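Local coordinates for protein glycosyl hydrolase, family 38 (Enterococcus faecalis, PDB 5KBP) that probably hydrolyses alpha-mannosidic linkages in carbohydrates, as a glycoside hydrolase family 38 alpha-mannosidase, at residues A[102-107]-A[870-875]; A[209-214]-A[256-261]; A[554-559]-A[780-785]. All blocks are in the same frame, centred on the assembly; numbering follows the deposited sequence.

Contact 1: residues A[102-107]-A[870-875]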
loop_
_atom_site.group_PDB
_atom_site.type_symbol
_atom_site.label_atom_id
_atom_site.label_comp_id
_atom_site.label_asym_id
_atom_site.label_seq_id
_atom_site.Cartn_x
_atom_site.Cartn_y
_atom_site.Cartn_z
ATOM N N SER A 102 -15.524 -0.891 -16.055
ATOM C CA SER A 102 -15.259 -0.213 -14.788
ATOM C C SER A 102 -16.222 0.948 -14.568
ATOM O O SER A 102 -16.622 1.224 -13.430
ATOM C CB SER A 102 -13.814 0.278 -14.745
ATOM O OG SER A 102 -12.912 -0.811 -14.702
ATOM N N ASN A 103 -16.607 1.638 -15.643
ATOM C CA ASN A 103 -17.627 2.673 -15.527
ATOM C C ASN A 103 -18.966 2.079 -15.113
ATOM O O ASN A 103 -19.708 2.687 -14.333
ATOM C CB ASN A 103 -17.761 3.427 -16.849
ATOM C CG ASN A 103 -16.606 4.377 -17.093
ATOM O OD1 ASN A 103 -16.504 5.419 -16.446
ATOM N ND2 ASN A 103 -15.737 4.030 -18.034
ATOM N N VAL A 104 -19.293 0.892 -15.625
ATOM C CA VAL A 104 -20.553 0.246 -15.274
ATOM C C VAL A 104 -20.499 -0.312 -13.857
ATOM O O VAL A 104 -21.463 -0.188 -13.092
ATOM C CB VAL A 104 -20.893 -0.844 -16.310
ATOM C CG1 VAL A 104 -21.936 -1.803 -15.762
ATOM C CG2 VAL A 104 -21.380 -0.208 -17.607
ATOM N N ARG A 105 -19.373 -0.927 -13.477
ATOM C CA ARG A 105 -19.244 -1.441 -12.117
ATOM C C ARG A 105 -19.329 -0.323 -11.089
ATOM O O ARG A 105 -19.782 -0.549 -9.961
ATOM C CB ARG A 105 -17.928 -2.201 -11.951
ATOM C CG ARG A 105 -17.677 -3.266 -13.003
ATOM C CD ARG A 105 -18.884 -4.169 -13.200
ATOM N NE ARG A 105 -18.711 -5.067 -14.337
ATOM C CZ ARG A 105 -18.155 -6.271 -14.260
ATOM N NH1 ARG A 105 -18.037 -7.022 -15.346
ATOM N NH2 ARG A 105 -17.717 -6.728 -13.094
ATOM N N ASN A 106 -18.895 0.886 -11.455
ATOM C CA ASN A 106 -19.038 2.027 -10.560
ATOM C C ASN A 106 -20.507 2.332 -10.296
ATOM O O ASN A 106 -20.886 2.671 -9.169
ATOM C CB ASN A 106 -18.332 3.247 -11.153
ATOM C CG ASN A 106 -18.288 4.420 -10.194
ATOM O OD1 ASN A 106 -18.133 4.244 -8.986
ATOM N ND2 ASN A 106 -18.431 5.627 -10.728
ATOM N N MET A 107 -21.348 2.211 -11.324
ATOM C CA MET A 107 -22.777 2.444 -11.148
ATOM C C MET A 107 -23.461 1.239 -10.512
ATOM O O MET A 107 -24.377 1.399 -9.700
ATOM C CB MET A 107 -23.427 2.775 -12.493
ATOM C CG MET A 107 -22.606 3.708 -13.372
ATOM S SD MET A 107 -23.402 4.092 -14.947
ATOM C CE MET A 107 -24.582 5.319 -14.412
ATOM N N THR A 870 -31.432 -7.003 -20.425
ATOM C CA THR A 870 -31.432 -6.225 -19.197
ATOM C C THR A 870 -30.639 -4.939 -19.384
ATOM O O THR A 870 -29.990 -4.716 -20.410
ATOM C CB THR A 870 -30.841 -7.029 -18.028
ATOM O OG1 THR A 870 -29.441 -7.240 -18.251
ATOM C CG2 THR A 870 -31.541 -8.372 -17.889
ATOM N N ASN A 871 -30.705 -4.087 -18.367
ATOM C CA ASN A 871 -29.859 -2.905 -18.291
ATOM C C ASN A 871 -28.494 -3.323 -17.746
ATOM O O ASN A 871 -28.204 -4.511 -17.583
ATOM C CB ASN A 871 -30.537 -1.828 -17.448
ATOM C CG ASN A 871 -30.962 -2.331 -16.074
ATOM O OD1 ASN A 871 -30.351 -3.235 -15.507
ATOM N ND2 ASN A 871 -32.021 -1.737 -15.536
ATOM N N VAL A 872 -27.630 -2.349 -17.448
ATOM C CA VAL A 872 -26.333 -2.684 -16.861
ATOM C C VAL A 872 -26.428 -2.986 -15.376
ATOM O O VAL A 872 -25.459 -3.489 -14.793
ATOM C CB VAL A 872 -25.302 -1.565 -17.094
ATOM C CG1 VAL A 872 -25.109 -1.329 -18.585
ATOM C CG2 VAL A 872 -25.723 -0.289 -16.382
ATOM N N LEU A 873 -27.564 -2.695 -14.746
ATOM C CA LEU A 873 -27.828 -3.142 -13.385
ATOM C C LEU A 873 -28.384 -4.560 -13.340
ATOM O O LEU A 873 -28.801 -5.010 -12.267
ATOM C CB LEU A 873 -28.793 -2.181 -12.688
ATOM C CG LEU A 873 -28.333 -0.726 -12.564
ATOM C CD1 LEU A 873 -29.334 0.087 -11.754
ATOM C CD2 LEU A 873 -26.940 -0.639 -11.954
ATOM N N GLU A 874 -28.411 -5.249 -14.485
ATOM C CA GLU A 874 -28.794 -6.657 -14.585
ATOM C C GLU A 874 -30.266 -6.890 -14.254
ATOM O O GLU A 874 -30.647 -7.984 -13.831
ATOM C CB GLU A 874 -27.900 -7.537 -13.705
ATOM C CG GLU A 874 -26.450 -7.572 -14.160
ATOM C CD GLU A 874 -25.490 -7.877 -13.029
ATOM O OE1 GLU A 874 -24.324 -7.439 -13.107
ATOM O OE2 GLU A 874 -25.901 -8.544 -12.059
ATOM N N GLU A 875 -31.106 -5.876 -14.454
ATOM C CA GLU A 875 -32.539 -6.017 -14.262
ATOM C C GLU A 875 -33.270 -5.869 -15.594
ATOM O O GLU A 875 -32.820 -5.126 -16.472
ATOM C CB GLU A 875 -33.077 -4.980 -13.268
ATOM C CG GLU A 875 -32.540 -5.153 -11.858
ATOM C CD GLU A 875 -32.781 -6.547 -11.304
ATOM O OE1 GLU A 875 -33.839 -7.142 -11.602
ATOM O OE2 GLU A 875 -31.908 -7.050 -10.567
#

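Contact 2: residues A[209-214]-A[256-261]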
loop_
_atom_site.group_PDB
_atom_site.type_symbol
_atom_site.label_atom_id
_atom_site.label_comp_id
_atom_site.label_asym_id
_atom_site.label_seq_id
_atom_site.Cartn_x
_atom_site.Cartn_y
_atom_site.Cartn_z
ATOM N N ALA A 209 -23.814 42.523 -1.442
ATOM C CA ALA A 209 -22.848 42.463 -2.535
ATOM C C ALA A 209 -22.671 41.041 -3.050
ATOM O O ALA A 209 -22.388 40.841 -4.237
ATOM C CB ALA A 209 -21.505 43.036 -2.083
ATOM N N PHE A 210 -22.830 40.045 -2.177
ATOM C CA PHE A 210 -22.710 38.655 -2.604
ATOM C C PHE A 210 -23.839 38.278 -3.555
ATOM O O PHE A 210 -23.597 37.856 -4.692
ATOM C CB PHE A 210 -22.702 37.735 -1.380
ATOM C CG PHE A 210 -22.614 36.271 -1.715
ATOM C CD1 PHE A 210 -21.383 35.658 -1.888
ATOM C CD2 PHE A 210 -23.760 35.501 -1.833
ATOM C CE1 PHE A 210 -21.298 34.311 -2.186
ATOM C CE2 PHE A 210 -23.683 34.152 -2.132
ATOM C CZ PHE A 210 -22.449 33.557 -2.308
ATOM N N TRP A 211 -25.087 38.438 -3.109
ATOM C CA TRP A 211 -26.219 37.974 -3.903
ATOM C C TRP A 211 -26.437 38.827 -5.146
ATOM O O TRP A 211 -26.856 38.302 -6.182
ATOM C CB TRP A 211 -27.484 37.938 -3.047
ATOM C CG TRP A 211 -27.489 36.818 -2.052
ATOM C CD1 TRP A 211 -27.449 36.927 -0.694
ATOM C CD2 TRP A 211 -27.524 35.416 -2.342
ATOM N NE1 TRP A 211 -27.463 35.680 -0.118
ATOM C CE2 TRP A 211 -27.508 34.734 -1.109
ATOM C CE3 TRP A 211 -27.570 34.671 -3.525
ATOM C CZ2 TRP A 211 -27.538 33.343 -1.026
ATOM C CZ3 TRP A 211 -27.598 33.290 -3.439
ATOM C CH2 TRP A 211 -27.582 32.641 -2.199
ATOM N N LYS A 212 -26.168 40.133 -5.071
ATOM C CA LYS A 212 -26.295 40.968 -6.263
ATOM C C LYS A 212 -25.392 40.479 -7.385
ATOM O O LYS A 212 -25.725 40.636 -8.566
ATOM C CB LYS A 212 -25.983 42.428 -5.931
ATOM C CG LYS A 212 -27.111 43.163 -5.228
ATOM C CD LYS A 212 -26.780 44.636 -5.043
ATOM N N GLN A 213 -24.251 39.880 -7.040
ATOM C CA GLN A 213 -23.370 39.313 -8.052
ATOM C C GLN A 213 -23.777 37.889 -8.409
ATOM O O GLN A 213 -23.856 37.537 -9.591
ATOM C CB GLN A 213 -21.923 39.346 -7.564
ATOM C CG GLN A 213 -20.928 38.761 -8.553
ATOM C CD GLN A 213 -20.770 39.617 -9.795
ATOM O OE1 GLN A 213 -20.707 40.844 -9.714
ATOM N NE2 GLN A 213 -20.705 38.971 -10.955
ATOM N N LYS A 214 -24.054 37.061 -7.398
ATOM C CA LYS A 214 -24.328 35.649 -7.644
ATOM C C LYS A 214 -25.646 35.451 -8.385
ATOM O O LYS A 214 -25.752 34.567 -9.244
ATOM C CB LYS A 214 -24.334 34.876 -6.325
ATOM C CG LYS A 214 -23.010 34.904 -5.578
ATOM C CD LYS A 214 -21.869 34.382 -6.436
ATOM C CE LYS A 214 -20.560 34.399 -5.666
ATOM N NZ LYS A 214 -19.408 33.933 -6.487
ATOM N N TYR A 256 -36.891 37.292 -4.549
ATOM C CA TYR A 256 -36.364 35.940 -4.635
ATOM C C TYR A 256 -36.794 35.140 -3.416
ATOM O O TYR A 256 -36.993 35.689 -2.329
ATOM C CB TYR A 256 -34.832 35.942 -4.742
ATOM C CG TYR A 256 -34.303 36.638 -5.978
ATOM C CD1 TYR A 256 -34.108 38.013 -5.996
ATOM C CD2 TYR A 256 -33.997 35.918 -7.125
ATOM C CE1 TYR A 256 -33.625 38.651 -7.124
ATOM C CE2 TYR A 256 -33.513 36.546 -8.255
ATOM C CZ TYR A 256 -33.329 37.913 -8.250
ATOM O OH TYR A 256 -32.847 38.543 -9.374
ATOM N N GLU A 257 -36.937 33.830 -3.610
ATOM C CA GLU A 257 -37.254 32.895 -2.535
ATOM C C GLU A 257 -36.095 31.918 -2.405
ATOM O O GLU A 257 -35.880 31.080 -3.288
ATOM C CB GLU A 257 -38.566 32.160 -2.806
ATOM C CG GLU A 257 -38.918 31.129 -1.747
ATOM C CD GLU A 257 -40.217 30.406 -2.041
ATOM O OE1 GLU A 257 -41.063 30.972 -2.763
ATOM O OE2 GLU A 257 -40.389 29.269 -1.552
ATOM N N PHE A 258 -35.351 32.024 -1.307
ATOM C CA PHE A 258 -34.182 31.188 -1.077
ATOM C C PHE A 258 -34.582 29.949 -0.288
ATOM O O PHE A 258 -35.167 30.056 0.796
ATOM C CB PHE A 258 -33.099 31.971 -0.335
ATOM C CG PHE A 258 -32.568 33.142 -1.109
ATOM C CD1 PHE A 258 -33.234 34.358 -1.099
ATOM C CD2 PHE A 258 -31.405 33.027 -1.853
ATOM C CE1 PHE A 258 -32.750 35.435 -1.817
ATOM C CE2 PHE A 258 -30.916 34.100 -2.573
ATOM C CZ PHE A 258 -31.589 35.306 -2.554
ATOM N N ILE A 259 -34.261 28.777 -0.832
ATOM C CA ILE A 259 -34.671 27.499 -0.265
ATOM C C ILE A 259 -33.438 26.619 -0.120
ATOM O O ILE A 259 -32.740 26.359 -1.108
ATOM C CB ILE A 259 -35.723 26.794 -1.136
ATOM C CG1 ILE A 259 -36.884 27.737 -1.458
ATOM C CG2 ILE A 259 -36.229 25.536 -0.446
ATOM C CD1 ILE A 259 -37.892 27.154 -2.423
ATOM N N HIS A 260 -33.170 26.162 1.101
ATOM C CA HIS A 260 -32.206 25.087 1.288
ATOM C C HIS A 260 -32.805 23.808 0.717
ATOM O O HIS A 260 -33.830 23.323 1.208
ATOM C CB HIS A 260 -31.862 24.916 2.766
ATOM C CG HIS A 260 -30.520 24.294 3.004
ATOM N ND1 HIS A 260 -30.273 23.426 4.045
ATOM C CD2 HIS A 260 -29.350 24.422 2.333
ATOM C CE1 HIS A 260 -29.010 23.040 4.003
ATOM N NE2 HIS A 260 -28.428 23.630 2.975
ATOM N N SER A 261 -32.190 23.277 -0.339
ATOM C CA SER A 261 -32.820 22.196 -1.085
ATOM C C SER A 261 -31.847 21.071 -1.412
ATOM O O SER A 261 -30.868 20.850 -0.692
ATOM C CB SER A 261 -33.440 22.746 -2.373
ATOM O OG SER A 261 -34.320 21.805 -2.966
#

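Contact 3: residues A[554-559]-A[780-785]. With SO4 (sulfate ion), chain K.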
loop_
_atom_site.group_PDB
_atom_site.type_symbol
_atom_site.label_atom_id
_atom_site.label_comp_id
_atom_site.label_asym_id
_atom_site.label_seq_id
_atom_site.Cartn_x
_atom_site.Cartn_y
_atom_site.Cartn_z
ATOM N N GLU A 554 -1.163 -2.106 -50.598
ATOM C CA GLU A 554 -0.723 -0.832 -50.053
ATOM C C GLU A 554 0.629 -0.975 -49.365
ATOM O O GLU A 554 1.018 -2.057 -48.916
ATOM C CB GLU A 554 -1.756 -0.282 -49.069
ATOM C CG GLU A 554 -3.145 -0.101 -49.658
ATOM C CD GLU A 554 -3.192 0.956 -50.745
ATOM O OE1 GLU A 554 -2.304 1.834 -50.773
ATOM O OE2 GLU A 554 -4.124 0.907 -51.575
ATOM N N THR A 555 1.349 0.141 -49.288
ATOM C CA THR A 555 2.648 0.191 -48.635
ATOM C C THR A 555 2.657 1.306 -47.599
ATOM O O THR A 555 1.998 2.337 -47.763
ATOM C CB THR A 555 3.789 0.419 -49.640
ATOM O OG1 THR A 555 3.638 1.705 -50.254
ATOM C CG2 THR A 555 3.785 -0.659 -50.714
ATOM N N PHE A 556 3.414 1.084 -46.527
ATOM C CA PHE A 556 3.573 2.061 -45.459
ATOM C C PHE A 556 5.029 2.060 -45.021
ATOM O O PHE A 556 5.609 0.991 -44.803
ATOM C CB PHE A 556 2.656 1.741 -44.272
ATOM C CG PHE A 556 1.209 1.589 -44.649
ATOM C CD1 PHE A 556 0.703 0.357 -45.033
ATOM C CD2 PHE A 556 0.353 2.679 -44.620
ATOM C CE1 PHE A 556 -0.627 0.215 -45.382
ATOM C CE2 PHE A 556 -0.977 2.543 -44.968
ATOM C CZ PHE A 556 -1.469 1.310 -45.348
ATOM N N SER A 557 5.616 3.247 -44.893
ATOM C CA SER A 557 7.031 3.382 -44.582
ATOM C C SER A 557 7.224 4.273 -43.362
ATOM O O SER A 557 6.312 4.984 -42.932
ATOM C CB SER A 557 7.813 3.951 -45.775
ATOM O OG SER A 557 7.304 5.217 -46.159
ATOM N N LYS A 558 8.438 4.218 -42.810
ATOM C CA LYS A 558 8.852 4.989 -41.638
ATOM C C LYS A 558 8.005 4.683 -40.406
ATOM O O LYS A 558 7.874 5.525 -39.511
ATOM C CB LYS A 558 8.845 6.493 -41.930
ATOM C CG LYS A 558 9.770 6.899 -43.066
ATOM C CD LYS A 558 9.686 8.388 -43.343
ATOM C CE LYS A 558 10.606 8.780 -44.483
ATOM N NZ LYS A 558 10.544 10.233 -44.792
ATOM N N LEU A 559 7.434 3.486 -40.335
ATOM C CA LEU A 559 6.659 3.088 -39.171
ATOM C C LEU A 559 7.584 2.711 -38.018
ATOM O O LEU A 559 8.737 2.320 -38.222
ATOM C CB LEU A 559 5.742 1.916 -39.518
ATOM C CG LEU A 559 4.700 2.181 -40.607
ATOM C CD1 LEU A 559 3.957 0.903 -40.968
ATOM C CD2 LEU A 559 3.727 3.258 -40.155
ATOM N N LEU A 780 0.298 -3.225 -34.431
ATOM C CA LEU A 780 -0.169 -2.640 -35.679
ATOM C C LEU A 780 -1.043 -3.645 -36.414
ATOM O O LEU A 780 -0.788 -4.853 -36.368
ATOM C CB LEU A 780 1.023 -2.218 -36.558
ATOM C CG LEU A 780 0.825 -1.602 -37.947
ATOM C CD1 LEU A 780 1.974 -0.654 -38.255
ATOM C CD2 LEU A 780 0.739 -2.680 -39.022
ATOM N N SER A 781 -2.069 -3.140 -37.096
ATOM C CA SER A 781 -2.962 -3.986 -37.876
ATOM C C SER A 781 -3.460 -3.199 -39.078
ATOM O O SER A 781 -3.971 -2.085 -38.924
ATOM C CB SER A 781 -4.143 -4.475 -37.030
ATOM O OG SER A 781 -4.988 -5.324 -37.785
ATOM N N LEU A 782 -3.312 -3.780 -40.264
ATOM C CA LEU A 782 -3.696 -3.135 -41.510
ATOM C C LEU A 782 -5.006 -3.713 -42.031
ATOM O O LEU A 782 -5.331 -4.879 -41.792
ATOM C CB LEU A 782 -2.599 -3.299 -42.565
ATOM C CG LEU A 782 -1.224 -2.733 -42.203
ATOM C CD1 LEU A 782 -0.214 -3.008 -43.311
ATOM C CD2 LEU A 782 -1.316 -1.242 -41.905
ATOM N N HIS A 783 -5.761 -2.880 -42.744
ATOM C CA HIS A 783 -7.023 -3.306 -43.333
ATOM C C HIS A 783 -7.238 -2.553 -44.637
ATOM O O HIS A 783 -6.562 -1.563 -44.927
ATOM C CB HIS A 783 -8.197 -3.092 -42.367
ATOM C CG HIS A 783 -8.529 -1.653 -42.120
ATOM N ND1 HIS A 783 -9.277 -0.900 -42.999
ATOM C CD2 HIS A 783 -8.222 -0.830 -41.088
ATOM C CE1 HIS A 783 -9.414 0.325 -42.522
ATOM N NE2 HIS A 783 -8.783 0.393 -41.364
ATOM N N GLY A 784 -8.194 -3.038 -45.427
ATOM C CA GLY A 784 -8.505 -2.428 -46.704
ATOM C C GLY A 784 -9.819 -1.673 -46.708
ATOM O O GLY A 784 -9.859 -0.486 -46.371
ATOM N N LYS A 785 -10.896 -2.351 -47.095
ATOM C CA LYS A 785 -12.205 -1.718 -47.135
ATOM C C LYS A 785 -12.584 -1.223 -45.740
ATOM O O LYS A 785 -12.252 -1.876 -44.742
ATOM C CB LYS A 785 -13.251 -2.707 -47.657
ATOM C CG LYS A 785 -14.589 -2.096 -48.038
HETATM S S SO4 K . 10.718 9.756 -48.385
HETATM O O1 SO4 K . 9.714 8.754 -48.042
HETATM O O2 SO4 K . 12.047 9.245 -48.058
HETATM O O3 SO4 K . 10.648 10.045 -49.815
HETATM O O4 SO4 K . 10.466 10.978 -47.629
#

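Contact 1: residues A[102-107]-A[870-875]
Val104 holds CG1 trans to its backbone N (chi1 162°), and Val872 sets CG1 trans to its carbonyl carbon (chi1 -60°); with these torsions the two branched side chains meet where a helix abuts a turn. The closest touch is Val104 CG1 against Val872 CB at 3.6 Å, so the methyl lands on the branch point rather than on another methyl. Val104 CG2 sits beside it, 4.0 Å from Val872 CG1, and the two side chains cross obliquely with both forks engaged. One turn on from Val104, the helix offers the carbonyl of Met107, and Leu873 CD2 lies 4.0 Å from Met107 O, a methyl resting against a backbone oxygen. No hydrogen bond joins the two segments, and all four touching residues are buried.

What presents Val872 and Leu873 is a type I beta turn from Asn871 to Glu874, closed by Glu874 N to Asn871 O at 3.2 Å. That same carbonyl oxygen also takes Thr870 OG1 at 3.1 Å, in the carbonyl plane and on a lone pair. The side chain of Asn871 braces the exit of the turn: its OD1 receives Glu875 N at 2.9 Å in a nearly straight bond (169°), although the donor lies above the amide plane. Glu874 forms a salt bridge with Lys835, and Arg105 forms its own with Glu101 and Glu322, so these nearby opposite charges are each matched separately. Helix 136-141 adds Met139 against Val104 and Met140 against Met107, and Val872 shares a backbone bond with Leu142. The result is an apolar domain interface, in which a loop between two strands of the C-terminal beta sandwich is seated on helix 100-117 of the N-terminal family 38 domain.

Contact 2: residues A[209-214]-A[256-261]
A helix packed on a parallel beta sheet brings Trp211 of helix 204-219 against Phe258 of strand 256-260, within the N-terminal family 38 domain. The pair is an edge-to-face, or T-shaped, stack: Phe258 directs its edge at one face of the indole, with the planes 59° apart. The phenyl centroid lies 4.5 Å from that of the six-membered indole ring. Phe258 CE2 leads, reaching Trp211 CZ3 at 3.5 Å. Its neighbours stand further back, with Phe258 CD2 3.9 Å from Trp211 CH2.

The opposite indole face is covered from within the helix by Phe210, whose CD2 is 3.7 Å above the indole plane. The indole thus has a phenyl edge against each face, which probably restricts its tilting. Lys214 CG covers a face of Phe210, 3.5 Å above its centre. Ala249 of helix 242-252 touches both Trp211 and Phe258, and Met229 of strand 226-231 also meets the indole. Phe253, beside Trp211, and Tyr256 belong to a calcium site seen for this protein, but no calcium is bound here. Strand 226-231, helix 242-252 and strand 256-260 form a beta-alpha-beta crossover that skips over strand 7-13. Helix 204-219 comes before it in the chain, and the aromatic pair belongs to the helix-on-sheet layering of such alpha/beta folds.

Contact 3: residues A[554-559]-A[780-785]
Phe556 and Leu559 face Leu782 and Leu780 between two antiparallel sheets, consistent with the galactose mutarotase-like beta sandwich of the family. Strand 555-566 belongs to one sheet and strand 772-783 to the other, so the contact is made by side chains alone, without a hydrogen bond between the segments.

Along the first segment the packing begins at Phe556, where the strand turns its side chain inward. With CG trans to the carbonyl carbon (chi1 -54°), the ring extends alongside Leu782, the two side chains sliding past each other in opposite directions. Both leucine methyls lie on one side of the ring plane, nearest its CD1-CE1 bond: Phe556 CE1 is 3.8 Å from Leu782 CD2, and Phe556 CD1 is 3.9 Å from Leu782 CD1. Leu782 CD2 also makes an off-centre CH-pi contact, 4.3 Å from the ring centroid. Val728 of strand 727-732 touches both Phe556 and Leu782, and Ile547 of the neighbouring strand touches Leu782 as well as Leu559.

At Lys558 the chain turns a corner. Lys558 and Leu559 together face Leu545 across the sheet in a G1 beta bulge, and Lys558 takes the left-handed backbone conformation (phi 60°) usual at its first position. Its side chain goes outward, fully extended, and NZ donates to O4 of a sulfate at 2.9 Å; the ion probably came from the crystallisation liquor.

Leu559, following the bulge, again points into the sandwich. Leu780 arrives from the other sheet with CG trans to its backbone N (chi1 179°), a torsion that carries CD1 to Leu559, and it also touches Ile730 of strand 727-732. The two leucines cross at about a right angle and meet tip to tip, Leu559 CD1 to Leu780 CD1 at 3.7 Å.

All three contacts join buried side chains without a hydrogen bond between their segments. Contact 1 spans two domains and lies deepest, its centre about 16 Å from the centre of the chain, against about 27 Å for contact 3 and 41 Å for contact 2, whose helix also carries exposed residues such as Ala209 and Gln213. Contacts 2 and 3 join layers within one domain each, and both are nested along the chain inside the loop closed by contact 1. Contact 2 sets helix on sheet through two aromatic rings, contact 3 sheet on sheet through leucines and one phenyl, contact 1 helix on turn through aliphatic branches. No helix or strand is common to two contacts.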